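Cellulose hydrolase (Bacillus licheniformis, PDB 4YZT) probably hydrolyses beta-1,4-glucosidic bonds inside cellulose chains as a family 5 endoglucanase with a carbohydrate-binding module of the X2 type. Local coordinates at residues Ile73-Asp78 against Thr91-Arg96. Numbering follows the deposited sequence.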
loop_
_atom_site.group_PDB
_atom_site.type_symbol
_atom_site.label_atom_id
_atom_site.label_comp_id
_atom_site.label_asym_id
_atom_site.label_seq_id
_atom_site.Cartn_x
_atom_site.Cartn_y
_atom_site.Cartn_z
ATOM N N ILE A 73 11.212 3.792 -9.152
ATOM C CA ILE A 73 11.581 5.139 -8.725
ATOM C C ILE A 73 10.706 6.145 -9.457
ATOM O O ILE A 73 11.032 6.578 -10.568
ATOM C CB ILE A 73 13.086 5.445 -8.988
ATOM C CG1 ILE A 73 13.978 4.395 -8.314
ATOM C CG2 ILE A 73 13.465 6.840 -8.496
ATOM C CD1 ILE A 73 15.437 4.453 -8.746
ATOM N N PRO A 74 9.564 6.493 -8.852
ATOM C CA PRO A 74 8.710 7.499 -9.488
ATOM C C PRO A 74 9.381 8.857 -9.471
ATOM O O PRO A 74 9.975 9.240 -8.462
ATOM C CB PRO A 74 7.427 7.479 -8.635
ATOM C CG PRO A 74 7.782 6.843 -7.372
ATOM C CD PRO A 74 8.930 5.895 -7.657
ATOM N N VAL A 75 9.292 9.577 -10.589
ATOM C CA VAL A 75 9.890 10.909 -10.693
ATOM C C VAL A 75 8.898 11.888 -11.317
ATOM O O VAL A 75 8.345 11.638 -12.398
ATOM C CB VAL A 75 11.175 10.901 -11.530
ATOM C CG1 VAL A 75 11.716 12.321 -11.679
ATOM C CG2 VAL A 75 12.221 9.977 -10.906
ATOM N N THR A 76 8.662 12.989 -10.619
ATOM C CA THR A 76 7.844 14.058 -11.153
ATOM C C THR A 76 8.784 15.126 -11.696
ATOM O O THR A 76 9.567 15.718 -10.946
ATOM C CB THR A 76 6.892 14.615 -10.083
ATOM O OG1 THR A 76 6.025 13.556 -9.645
ATOM C CG2 THR A 76 6.053 15.773 -10.636
ATOM N N TRP A 77 8.730 15.348 -13.007
ATOM C CA TRP A 77 9.700 16.216 -13.677
ATOM C C TRP A 77 9.272 17.683 -13.709
ATOM O O TRP A 77 10.119 18.577 -13.813
ATOM C CB TRP A 77 9.959 15.700 -15.113
ATOM C CG TRP A 77 10.530 14.281 -15.113
ATOM C CD1 TRP A 77 9.821 13.110 -15.044
ATOM C CD2 TRP A 77 11.913 13.907 -15.154
ATOM N NE1 TRP A 77 10.681 12.037 -15.035
ATOM C CE2 TRP A 77 11.970 12.496 -15.101
ATOM C CE3 TRP A 77 13.109 14.625 -15.215
ATOM C CZ2 TRP A 77 13.175 11.793 -15.130
ATOM C CZ3 TRP A 77 14.304 13.927 -15.245
ATOM C CH2 TRP A 77 14.329 12.527 -15.206
ATOM N N ASP A 78 7.962 17.901 -13.600
ATOM C CA ASP A 78 7.289 19.210 -13.745
ATOM C C ASP A 78 8.094 20.484 -13.425
ATOM O O ASP A 78 8.420 21.267 -14.326
ATOM C CB ASP A 78 6.025 19.194 -12.871
ATOM C CG ASP A 78 5.180 20.451 -13.021
ATOM O OD1 ASP A 78 4.877 20.841 -14.171
ATOM O OD2 ASP A 78 4.807 21.039 -11.980
ATOM N N THR A 91 19.709 20.791 -15.106
ATOM C CA THR A 91 20.879 19.923 -15.057
ATOM C C THR A 91 21.083 19.289 -13.682
ATOM O O THR A 91 21.425 18.100 -13.580
ATOM C CB THR A 91 22.157 20.694 -15.446
ATOM O OG1 THR A 91 22.010 21.217 -16.771
ATOM C CG2 THR A 91 23.367 19.778 -15.415
ATOM N N ASP A 92 20.883 20.068 -12.623
ATOM C CA ASP A 92 21.064 19.527 -11.281
ATOM C C ASP A 92 20.023 18.456 -10.973
ATOM O O ASP A 92 20.320 17.484 -10.280
ATOM C CB ASP A 92 20.997 20.636 -10.235
ATOM C CG ASP A 92 22.209 21.547 -10.275
ATOM O OD1 ASP A 92 23.340 21.051 -10.505
ATOM O OD2 ASP A 92 22.028 22.770 -10.076
ATOM N N TRP A 93 18.809 18.625 -11.494
ATOM C CA TRP A 93 17.765 17.630 -11.276
ATOM C C TRP A 93 18.102 16.350 -12.028
ATOM O O TRP A 93 18.014 15.259 -11.466
ATOM C CB TRP A 93 16.389 18.149 -11.716
ATOM C CG TRP A 93 15.285 17.145 -11.503
ATOM C CD1 TRP A 93 14.590 16.463 -12.465
ATOM C CD2 TRP A 93 14.757 16.716 -10.245
ATOM N NE1 TRP A 93 13.657 15.637 -11.877
ATOM C CE2 TRP A 93 13.745 15.768 -10.514
ATOM C CE3 TRP A 93 15.056 17.031 -8.912
ATOM C CZ2 TRP A 93 13.016 15.133 -9.492
ATOM C CZ3 TRP A 93 14.328 16.410 -7.897
ATOM C CH2 TRP A 93 13.322 15.469 -8.196
ATOM N N MET A 94 18.487 16.477 -13.296
ATOM C CA MET A 94 18.850 15.290 -14.054
ATOM C C MET A 94 20.032 14.578 -13.395
ATOM O O MET A 94 20.057 13.352 -13.321
ATOM C CB MET A 94 19.187 15.625 -15.504
ATOM C CG MET A 94 19.385 14.382 -16.361
ATOM S SD MET A 94 17.870 13.451 -16.687
ATOM C CE MET A 94 17.292 14.350 -18.128
ATOM N N ASN A 95 20.996 15.344 -12.894
ATOM C CA ASN A 95 22.115 14.735 -12.184
ATOM C C ASN A 95 21.647 13.974 -10.951
ATOM O O ASN A 95 22.174 12.900 -10.645
ATOM C CB ASN A 95 23.156 15.775 -11.763
ATOM C CG ASN A 95 23.947 16.320 -12.933
ATOM O OD1 ASN A 95 23.914 15.768 -14.033
ATOM N ND2 ASN A 95 24.670 17.411 -12.698
ATOM N N ARG A 96 20.669 14.533 -10.240
ATOM C CA ARG A 96 20.180 13.904 -9.022
ATOM C C ARG A 96 19.408 12.624 -9.353
ATOM O O ARG A 96 19.584 11.606 -8.683
ATOM C CB ARG A 96 19.306 14.883 -8.215
ATOM C CG ARG A 96 18.552 14.253 -7.046
ATOM C CD ARG A 96 19.484 13.710 -5.937
ATOM N NE ARG A 96 18.718 13.151 -4.812
ATOM C CZ ARG A 96 19.253 12.478 -3.793
ATOM N NH1 ARG A 96 20.558 12.250 -3.747
ATOM N NH2 ARG A 96 18.479 12.005 -2.826
#
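Trp93 drives the edge of its indole against the face of the Trp77 indole in an offset edge-to-face stack. The five-membered ring of Trp93 and the six-membered ring of Trp77 have centroids 5.1 Å apart and planes at 88°, almost perpendicular. The pyrrole edge does the touching, with Trp93 NE1 3.5 Å and Trp93 CD1 3.6 Å from Trp77 CE3. With CG anti to the backbone N (chi1 -180°) and its CB directed at the loop, Trp93 extends toward residues 75-77. Val75 tightens this side of the contact: its CG1 lies 3.8 Å from Trp93 CZ2, at the rim of that ring, and also sits over the Trp77 ring, toward its border, so one methyl touches both indoles, on the side of the Trp77 plane that Trp93 approaches. Both segments belong to the (beta/alpha)8 barrel of the cellulase domain. Residues 74-78 leave the C-terminal end of barrel strand 70-73 and start the loop leading to helix 91-105, whose first turn supplies Trp93 and Met94. Trp77 is held at its indole nitrogen, NE1 being hydrogen-bonded to Asn114 O at the end of the next strand, while His80 stacks on Trp93. Packing is sparser at the far rim of Trp77, where Met94 makes an edge-on Met-aromatic contact; its chain is bent at chi2 and chi3, and SD remains 3.9 Å from Trp77 CZ3 and 5.0 Å from the ring centroid. Beyond it the helix turns its solvent side outward, where Thr91, Asp92 and Asn95 are exposed and make no contact with residues 73-78.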